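Local coordinates for outer membrane protein OMP121 (Bacteroides thetaiotaomicron, PDB 5FQ8) that probably imports a nutrient across the outer membrane as a calcium-binding barrel transporter of the TonB-dependent receptor family, at residues B[516-524]-B[595-603]; B[900-908]-B[942-952]. All blocks are in the same frame, centred on the assembly; numbering follows the deposited sequence.

Overall arrangement
Interaction 1 and interaction 2 illustrate one principle, the folding of a loop back onto a strand of the TonB-dependent receptor barrel, on opposite sides of the chain's centre. Their centres are about 39 Å apart and their nearest atoms about 23 Å apart. Interaction 1 is partly buried, lies within reach of the chain of another protein, and brings the loop leaving one strand onto another strand that is not its neighbour; one salt bridge, one tyrosine hydroxyl and a valine carry it. Interaction 2 is a buried contact between a strand and the loop that follows its antiparallel neighbour. There a four-residue ionic network and two prolines make the contact, while Asx turns shape the chain on both sides, and its charged end meets residues of the plug region.

Interaction 1: B[516-524]-B[595-603]; sequences QHMELRRLM and GNDADVYMV
Where barrel strand 538-549 ends, the loop leaving strand 582-596 reaches across to strand 513-534, and Tyr601 and Val600 touch its Glu519, Leu520 and Arg521. The touching parts run roughly antiparallel. Arg522 is still paired through its backbone N with Ser550; two residues back, past the end of strand 538-549, Leu520 N gives its hydrogen to Tyr601 OH at 3.0 Å in a bent bond (137°). Water 1 lies in the plane of the phenol, 2.8 Å from Tyr601 OH. Putting a phenylalanine here would probably leave Leu520 N without this acceptor and the water without its closest partner. One face of the ring is covered by Val600 CB, and a chain of another protein packs on Tyr601 and Leu520. Val600 divides its methyls: CG1 meets Arg521 CB at 3.6 Å, and CG2 packs on the Glu519 carboxylate. Farther along, the Arg521 chain bends at chi3 (-58°), turning its guanidinium toward the loop, where NH2 forms a salt bridge with Asp597 OD1 (2.8 Å). The oxygen arrives at the guanidinium edge, although the two planes are 44° apart. Arg521 NE donates to water 2 at 2.7 Å, which returns a weak bond to Asp597 OD2; that oxygen is also bonded to Ser549. Arg485 brings a like charge close, which Asp597 may partly offset. The contact thus joins two non-adjacent strands of a TonB-dependent receptor's antiparallel barrel through the loop leaving one of them.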
loop_
_atom_site.group_PDB
_atom_site.type_symbol
_atom_site.label_atom_id
_atom_site.label_comp_id
_atom_site.label_asym_id
_atom_site.label_seq_id
_atom_site.Cartn_x
_atom_site.Cartn_y
_atom_site.Cartn_z
ATOM N N GLN B 516 -3.312 7.725 4.460
ATOM C CA GLN B 516 -4.549 7.829 5.217
ATOM C C GLN B 516 -4.924 9.297 5.321
ATOM O O GLN B 516 -4.040 10.148 5.428
ATOM C CB GLN B 516 -4.355 7.198 6.600
ATOM C CG GLN B 516 -5.250 7.695 7.695
ATOM C CD GLN B 516 -4.708 7.349 9.057
ATOM O OE1 GLN B 516 -3.498 7.300 9.262
ATOM N NE2 GLN B 516 -5.599 7.096 10.001
ATOM N N HIS B 517 -6.219 9.602 5.278
ATOM C CA HIS B 517 -6.652 10.999 5.282
ATOM C C HIS B 517 -8.051 11.138 5.867
ATOM O O HIS B 517 -8.879 10.248 5.713
ATOM C CB HIS B 517 -6.628 11.577 3.869
ATOM C CG HIS B 517 -6.965 13.026 3.808
ATOM N ND1 HIS B 517 -6.039 14.012 4.049
ATOM C CD2 HIS B 517 -8.131 13.660 3.548
ATOM C CE1 HIS B 517 -6.615 15.195 3.934
ATOM N NE2 HIS B 517 -7.886 15.009 3.631
ATOM N N MET B 518 -8.311 12.272 6.516
ATOM C CA MET B 518 -9.615 12.546 7.102
ATOM C C MET B 518 -9.801 14.040 7.314
ATOM O O MET B 518 -8.898 14.698 7.817
ATOM C CB MET B 518 -9.787 11.838 8.446
ATOM C CG MET B 518 -10.980 12.374 9.209
ATOM S SD MET B 518 -10.714 12.525 10.951
ATOM C CE MET B 518 -11.909 13.761 11.375
ATOM N N GLU B 519 -10.985 14.563 6.975
ATOM C CA GLU B 519 -11.356 15.940 7.286
ATOM C C GLU B 519 -12.689 15.982 8.013
ATOM O O GLU B 519 -13.550 15.132 7.805
ATOM C CB GLU B 519 -11.489 16.807 6.046
ATOM C CG GLU B 519 -10.422 16.664 5.031
ATOM C CD GLU B 519 -10.734 17.459 3.819
ATOM O OE1 GLU B 519 -11.914 17.793 3.662
ATOM O OE2 GLU B 519 -9.820 17.770 3.036
ATOM N N LEU B 520 -12.874 17.013 8.832
ATOM C CA LEU B 520 -14.113 17.189 9.576
ATOM C C LEU B 520 -14.365 18.669 9.790
ATOM O O LEU B 520 -13.456 19.405 10.167
ATOM C CB LEU B 520 -14.046 16.469 10.912
ATOM C CG LEU B 520 -15.262 16.526 11.815
ATOM C CD1 LEU B 520 -16.362 15.750 11.181
ATOM C CD2 LEU B 520 -14.933 15.937 13.156
ATOM N N ARG B 521 -15.591 19.100 9.552
ATOM C CA ARG B 521 -15.945 20.503 9.679
ATOM C C ARG B 521 -17.354 20.608 10.216
ATOM O O ARG B 521 -18.210 19.787 9.900
ATOM C CB ARG B 521 -15.859 21.226 8.347
ATOM C CG ARG B 521 -16.747 20.635 7.293
ATOM C CD ARG B 521 -16.525 21.260 5.939
ATOM N NE ARG B 521 -16.736 22.693 5.967
ATOM C CZ ARG B 521 -16.308 23.510 5.022
ATOM N NH1 ARG B 521 -15.655 23.015 3.986
ATOM N NH2 ARG B 521 -16.529 24.811 5.117
ATOM N N ARG B 522 -17.586 21.619 11.028
ATOM C CA ARG B 522 -18.882 21.807 11.653
ATOM C C ARG B 522 -19.330 23.248 11.494
ATOM O O ARG B 522 -18.515 24.165 11.379
ATOM C CB ARG B 522 -18.852 21.423 13.122
ATOM C CG ARG B 522 -18.737 19.938 13.344
ATOM C CD ARG B 522 -18.839 19.562 14.808
ATOM N NE ARG B 522 -18.807 18.115 14.956
ATOM C CZ ARG B 522 -17.908 17.445 15.664
ATOM N NH1 ARG B 522 -16.966 18.090 16.323
ATOM N NH2 ARG B 522 -17.973 16.127 15.718
ATOM N N LEU B 523 -20.641 23.431 11.478
ATOM C CA LEU B 523 -21.231 24.749 11.340
ATOM C C LEU B 523 -22.540 24.771 12.099
ATOM O O LEU B 523 -23.283 23.791 12.099
ATOM C CB LEU B 523 -21.472 25.093 9.874
ATOM C CG LEU B 523 -22.146 26.428 9.577
ATOM C CD1 LEU B 523 -21.124 27.522 9.469
ATOM C CD2 LEU B 523 -22.914 26.324 8.308
ATOM N N MET B 524 -22.810 25.876 12.755
ATOM C CA MET B 524 -24.115 26.102 13.344
ATOM C C MET B 524 -24.578 27.497 12.969
ATOM O O MET B 524 -23.767 28.416 12.825
ATOM C CB MET B 524 -24.081 25.947 14.849
ATOM C CG MET B 524 -23.865 24.536 15.303
ATOM S SD MET B 524 -23.828 24.436 17.083
ATOM C CE MET B 524 -22.277 25.215 17.418
ATOM N N GLY B 595 -22.818 34.994 3.530
ATOM C CA GLY B 595 -21.499 34.738 4.066
ATOM C C GLY B 595 -20.975 33.359 3.714
ATOM O O GLY B 595 -21.697 32.489 3.242
ATOM N N ASN B 596 -19.684 33.159 3.962
ATOM C CA ASN B 596 -19.053 31.888 3.660
ATOM C C ASN B 596 -17.803 31.730 4.506
ATOM O O ASN B 596 -17.181 32.712 4.909
ATOM C CB ASN B 596 -18.694 31.793 2.184
ATOM C CG ASN B 596 -18.392 30.398 1.751
ATOM O OD1 ASN B 596 -18.842 29.442 2.347
ATOM N ND2 ASN B 596 -17.634 30.273 0.689
ATOM N N ASP B 597 -17.449 30.487 4.763
ATOM C CA ASP B 597 -16.248 30.150 5.496
ATOM C C ASP B 597 -15.210 29.593 4.535
ATOM O O ASP B 597 -15.344 29.686 3.319
ATOM C CB ASP B 597 -16.578 29.168 6.619
ATOM C CG ASP B 597 -17.360 27.958 6.143
ATOM O OD1 ASP B 597 -17.222 27.551 4.976
ATOM O OD2 ASP B 597 -18.123 27.404 6.946
ATOM N N ALA B 598 -14.173 28.981 5.079
ATOM C CA ALA B 598 -13.090 28.454 4.274
ATOM C C ALA B 598 -13.096 26.935 4.292
ATOM O O ALA B 598 -13.851 26.297 5.021
ATOM C CB ALA B 598 -11.755 28.992 4.774
ATOM N N ASP B 599 -12.244 26.365 3.452
ATOM C CA ASP B 599 -11.999 24.939 3.451
ATOM C C ASP B 599 -11.314 24.531 4.758
ATOM O O ASP B 599 -10.845 25.368 5.530
ATOM C CB ASP B 599 -11.153 24.570 2.237
ATOM C CG ASP B 599 -11.427 23.180 1.737
ATOM O OD1 ASP B 599 -11.722 22.301 2.574
ATOM O OD2 ASP B 599 -11.343 22.973 0.507
ATOM N N VAL B 600 -11.262 23.226 5.017
ATOM C CA VAL B 600 -10.780 22.784 6.319
ATOM C C VAL B 600 -9.288 23.050 6.463
ATOM O O VAL B 600 -8.520 22.996 5.490
ATOM C CB VAL B 600 -11.075 21.299 6.571
ATOM C CG1 VAL B 600 -12.493 21.130 6.987
ATOM C CG2 VAL B 600 -10.767 20.486 5.350
ATOM N N TYR B 601 -8.875 23.335 7.698
ATOM C CA TYR B 601 -7.470 23.340 8.069
ATOM C C TYR B 601 -6.674 24.292 7.177
ATOM O O TYR B 601 -5.874 23.887 6.342
ATOM C CB TYR B 601 -6.899 21.923 7.975
ATOM C CG TYR B 601 -7.784 20.826 8.498
ATOM C CD1 TYR B 601 -8.434 20.947 9.708
ATOM C CD2 TYR B 601 -7.954 19.660 7.776
ATOM C CE1 TYR B 601 -9.223 19.937 10.177
ATOM C CE2 TYR B 601 -8.739 18.651 8.237
ATOM C CZ TYR B 601 -9.375 18.788 9.432
ATOM O OH TYR B 601 -10.170 17.772 9.892
ATOM N N MET B 602 -6.934 25.574 7.372
ATOM C CA MET B 602 -6.216 26.614 6.658
ATOM C C MET B 602 -5.671 27.674 7.588
ATOM O O MET B 602 -5.111 28.661 7.113
ATOM C CB MET B 602 -7.122 27.258 5.599
ATOM C CG MET B 602 -7.569 26.272 4.532
ATOM S SD MET B 602 -8.573 26.959 3.228
ATOM C CE MET B 602 -7.392 27.872 2.265
ATOM N N VAL B 603 -5.799 27.484 8.892
ATOM C CA VAL B 603 -5.363 28.457 9.881
ATOM C C VAL B 603 -4.018 28.084 10.491
ATOM O O VAL B 603 -3.146 28.934 10.649
ATOM C CB VAL B 603 -6.444 28.607 10.972
ATOM C CG1 VAL B 603 -6.015 29.616 12.006
ATOM C CG2 VAL B 603 -7.738 29.013 10.342
HETATM O O HOH W 1 -11.176 18.137 12.452
HETATM O O HOH W 2 -18.689 24.124 7.245
#

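Interaction 2: B[900-908]-B[942-952]; sequences VDKSYVKLR and TPSSNTFIDPE
A loop folded back on its own barrel hairpin makes this contact: residues 942-952, following strand 928-941, lie against 900-908 of the adjoining antiparallel strand, where Tyr904 meets Pro951 and Lys906 meets Asp950. The fold is the TonB-dependent receptor barrel, and the loop is shaped by Asx turns at Asn946 and Asp950. In the middle, CG of Tyr904 stands between the backbone N and the carbonyl carbon (chi1 64°), which lays the ring alongside Pro951, its CD2 3.7 Å from Pro951 CB. Pro951 CB also rests 3.5 Å from Lys902 O, while Pro943 CD sits 3.4 Å from Ser903 O. At one end Lys906, Arg908, Asp950 and Glu952 form a salt-bridge network. Lys906 NZ bonds Asp950 OD1 at 3.2 Å, on the syn side of the carboxylate, and is also paired with Glu952 OE1. The Arg908 and Glu952 side chains come from opposite directions, and NH2 forms a salt bridge with the same OE1, the guanidinium and carboxylate planes nearly perpendicular (83°). Glu952 OE2 holds Ser75 N in the plug region, and Arg908 NH1 has a second partner in Asp822, so the buried charges are likely to balance one another. At the other end Val900 CG1 packs against the Asn946 amide, 3.6 Å from ND2. Asp901 closes its own Asx turn: OD1 takes Ser903 N and also Ser903 OG, itself bonded to Gly826 N. Water 3 donates to Asp901 OD2 at 2.9 Å and touches Ser945 OG.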
loop_
_atom_site.group_PDB
_atom_site.type_symbol
_atom_site.label_atom_id
_atom_site.label_comp_id
_atom_site.label_asym_id
_atom_site.label_seq_id
_atom_site.Cartn_x
_atom_site.Cartn_y
_atom_site.Cartn_z
ATOM N N VAL B 900 -7.997 26.292 -28.221
ATOM C CA VAL B 900 -9.016 26.068 -29.237
ATOM C C VAL B 900 -10.309 26.763 -28.837
ATOM O O VAL B 900 -10.651 26.829 -27.654
ATOM C CB VAL B 900 -9.225 24.559 -29.433
ATOM C CG1 VAL B 900 -10.490 24.281 -30.190
ATOM C CG2 VAL B 900 -8.036 23.994 -30.149
ATOM N N ASP B 901 -11.022 27.281 -29.837
ATOM C CA ASP B 901 -12.269 27.998 -29.606
ATOM C C ASP B 901 -13.318 27.090 -28.971
ATOM O O ASP B 901 -13.577 25.986 -29.449
ATOM C CB ASP B 901 -12.775 28.562 -30.935
ATOM C CG ASP B 901 -13.835 29.632 -30.767
ATOM O OD1 ASP B 901 -14.657 29.548 -29.836
ATOM O OD2 ASP B 901 -13.852 30.561 -31.594
ATOM N N LYS B 902 -13.941 27.587 -27.908
ATOM C CA LYS B 902 -14.916 26.868 -27.103
ATOM C C LYS B 902 -16.300 26.848 -27.734
ATOM O O LYS B 902 -17.160 26.095 -27.278
ATOM C CB LYS B 902 -14.990 27.521 -25.721
ATOM C CG LYS B 902 -14.783 26.626 -24.528
ATOM C CD LYS B 902 -14.741 27.453 -23.253
ATOM C CE LYS B 902 -15.244 26.684 -22.027
ATOM N NZ LYS B 902 -14.690 25.305 -21.950
ATOM N N SER B 903 -16.514 27.627 -28.784
ATOM C CA SER B 903 -17.850 27.907 -29.279
ATOM C C SER B 903 -18.431 26.703 -29.994
ATOM O O SER B 903 -17.714 25.948 -30.651
ATOM C CB SER B 903 -17.805 29.108 -30.221
ATOM O OG SER B 903 -17.382 30.273 -29.539
ATOM N N TYR B 904 -19.744 26.520 -29.846
ATOM C CA TYR B 904 -20.443 25.472 -30.579
ATOM C C TYR B 904 -21.941 25.753 -30.615
ATOM O O TYR B 904 -22.482 26.474 -29.776
ATOM C CB TYR B 904 -20.168 24.072 -29.994
ATOM C CG TYR B 904 -20.650 23.807 -28.570
ATOM C CD1 TYR B 904 -21.979 23.501 -28.307
ATOM C CD2 TYR B 904 -19.756 23.813 -27.501
ATOM C CE1 TYR B 904 -22.408 23.247 -27.026
ATOM C CE2 TYR B 904 -20.178 23.560 -26.222
ATOM C CZ TYR B 904 -21.507 23.272 -25.984
ATOM O OH TYR B 904 -21.929 23.013 -24.706
ATOM N N VAL B 905 -22.588 25.199 -31.638
ATOM C CA VAL B 905 -24.036 25.035 -31.683
ATOM C C VAL B 905 -24.300 23.544 -31.634
ATOM O O VAL B 905 -23.657 22.777 -32.352
ATOM C CB VAL B 905 -24.690 25.643 -32.941
ATOM C CG1 VAL B 905 -26.164 25.419 -32.882
ATOM C CG2 VAL B 905 -24.412 27.129 -33.064
ATOM N N LYS B 906 -25.240 23.130 -30.797
ATOM C CA LYS B 906 -25.479 21.709 -30.608
ATOM C C LYS B 906 -26.958 21.371 -30.705
ATOM O O LYS B 906 -27.790 22.006 -30.054
ATOM C CB LYS B 906 -24.925 21.251 -29.262
ATOM C CG LYS B 906 -24.317 19.887 -29.314
ATOM C CD LYS B 906 -23.768 19.490 -27.980
ATOM C CE LYS B 906 -22.307 19.765 -27.879
ATOM N NZ LYS B 906 -21.850 19.393 -26.532
ATOM N N LEU B 907 -27.278 20.369 -31.518
ATOM C CA LEU B 907 -28.551 19.677 -31.394
ATOM C C LEU B 907 -28.534 18.877 -30.097
ATOM O O LEU B 907 -28.163 17.700 -30.077
ATOM C CB LEU B 907 -28.800 18.782 -32.603
ATOM C CG LEU B 907 -30.171 18.103 -32.631
ATOM C CD1 LEU B 907 -31.272 19.077 -32.290
ATOM C CD2 LEU B 907 -30.440 17.477 -33.972
ATOM N N ARG B 908 -28.924 19.525 -29.003
ATOM C CA ARG B 908 -28.795 18.934 -27.677
ATOM C C ARG B 908 -29.632 17.669 -27.546
ATOM O O ARG B 908 -29.109 16.603 -27.228
ATOM C CB ARG B 908 -29.203 19.967 -26.635
ATOM C CG ARG B 908 -28.870 19.616 -25.215
ATOM C CD ARG B 908 -27.564 20.239 -24.789
ATOM N NE ARG B 908 -26.489 19.278 -24.923
ATOM C CZ ARG B 908 -25.222 19.529 -24.665
ATOM N NH1 ARG B 908 -24.853 20.724 -24.255
ATOM N NH2 ARG B 908 -24.334 18.576 -24.836
ATOM N N THR B 942 -19.041 23.531 -34.985
ATOM C CA THR B 942 -17.983 24.368 -34.451
ATOM C C THR B 942 -17.468 25.303 -35.528
ATOM O O THR B 942 -17.612 25.020 -36.719
ATOM C CB THR B 942 -16.827 23.516 -33.917
ATOM O OG1 THR B 942 -16.386 22.612 -34.940
ATOM C CG2 THR B 942 -17.285 22.745 -32.714
ATOM N N PRO B 943 -16.876 26.431 -35.144
ATOM C CA PRO B 943 -16.260 27.322 -36.121
ATOM C C PRO B 943 -15.214 26.627 -36.972
ATOM O O PRO B 943 -14.645 25.608 -36.594
ATOM C CB PRO B 943 -15.623 28.400 -35.246
ATOM C CG PRO B 943 -16.499 28.468 -34.080
ATOM C CD PRO B 943 -16.953 27.061 -33.820
ATOM N N SER B 944 -14.963 27.220 -38.136
ATOM C CA SER B 944 -13.984 26.754 -39.111
ATOM C C SER B 944 -12.679 26.271 -38.487
ATOM O O SER B 944 -12.085 25.290 -38.943
ATOM C CB SER B 944 -13.690 27.882 -40.094
ATOM O OG SER B 944 -12.609 27.558 -40.938
ATOM N N SER B 945 -12.236 26.948 -37.431
ATOM C CA SER B 945 -10.892 26.748 -36.919
ATOM C C SER B 945 -10.768 25.530 -36.025
ATOM O O SER B 945 -9.651 25.108 -35.720
ATOM C CB SER B 945 -10.473 27.971 -36.138
ATOM O OG SER B 945 -11.378 28.187 -35.082
ATOM N N ASN B 946 -11.867 24.978 -35.575
ATOM C CA ASN B 946 -11.858 23.832 -34.685
ATOM C C ASN B 946 -12.431 22.671 -35.471
ATOM O O ASN B 946 -13.641 22.582 -35.666
ATOM C CB ASN B 946 -12.661 24.131 -33.431
ATOM C CG ASN B 946 -12.946 22.909 -32.610
ATOM O OD1 ASN B 946 -12.525 21.809 -32.926
ATOM N ND2 ASN B 946 -13.672 23.103 -31.533
ATOM N N THR B 947 -11.565 21.791 -35.928
ATOM C CA THR B 947 -11.997 20.562 -36.561
ATOM C C THR B 947 -11.608 19.366 -35.724
ATOM O O THR B 947 -11.366 18.286 -36.260
ATOM C CB THR B 947 -11.393 20.426 -37.948
ATOM O OG1 THR B 947 -9.977 20.488 -37.827
ATOM C CG2 THR B 947 -11.860 21.535 -38.847
ATOM N N PHE B 948 -11.526 19.550 -34.413
ATOM C CA PHE B 948 -10.876 18.552 -33.584
ATOM C C PHE B 948 -11.779 17.953 -32.523
ATOM O O PHE B 948 -11.857 16.730 -32.423
ATOM C CB PHE B 948 -9.618 19.159 -32.943
ATOM C CG PHE B 948 -8.770 19.910 -33.904
ATOM C CD1 PHE B 948 -8.167 19.266 -34.960
ATOM C CD2 PHE B 948 -8.604 21.261 -33.772
ATOM C CE1 PHE B 948 -7.415 19.955 -35.850
ATOM C CE2 PHE B 948 -7.859 21.950 -34.661
ATOM C CZ PHE B 948 -7.252 21.299 -35.701
ATOM N N ILE B 949 -12.456 18.764 -31.719
ATOM C CA ILE B 949 -13.150 18.252 -30.550
ATOM C C ILE B 949 -14.571 18.780 -30.442
ATOM O O ILE B 949 -14.904 19.853 -30.948
ATOM C CB ILE B 949 -12.412 18.618 -29.258
ATOM C CG1 ILE B 949 -12.320 20.129 -29.140
ATOM C CG2 ILE B 949 -11.064 18.010 -29.235
ATOM C CD1 ILE B 949 -11.993 20.593 -27.758
ATOM N N ASP B 950 -15.401 18.019 -29.750
ATOM C CA ASP B 950 -16.622 18.560 -29.187
ATOM C C ASP B 950 -16.173 19.289 -27.938
ATOM O O ASP B 950 -15.734 18.652 -26.983
ATOM C CB ASP B 950 -17.639 17.458 -28.886
ATOM C CG ASP B 950 -18.756 17.908 -27.957
ATOM O OD1 ASP B 950 -18.839 19.083 -27.579
ATOM O OD2 ASP B 950 -19.577 17.057 -27.596
ATOM N N PRO B 951 -16.259 20.595 -27.908
ATOM C CA PRO B 951 -15.759 21.359 -26.764
ATOM C C PRO B 951 -16.317 20.982 -25.402
ATOM O O PRO B 951 -15.879 21.562 -24.406
ATOM C CB PRO B 951 -16.174 22.783 -27.117
ATOM C CG PRO B 951 -16.144 22.815 -28.558
ATOM C CD PRO B 951 -16.584 21.477 -29.030
ATOM N N GLU B 952 -17.269 20.057 -25.318
ATOM C CA GLU B 952 -17.828 19.685 -24.027
ATOM C C GLU B 952 -17.003 18.544 -23.438
ATOM O O GLU B 952 -17.429 17.392 -23.358
ATOM C CB GLU B 952 -19.291 19.302 -24.171
ATOM C CG GLU B 952 -20.058 19.411 -22.880
ATOM C CD GLU B 952 -21.502 19.011 -23.001
ATOM O OE1 GLU B 952 -22.023 19.006 -24.127
ATOM O OE2 GLU B 952 -22.107 18.700 -21.957
HETATM O O HOH W 3 -12.614 30.136 -34.177
HETATM O O HOH W 4 -10.161 27.426 -32.264
#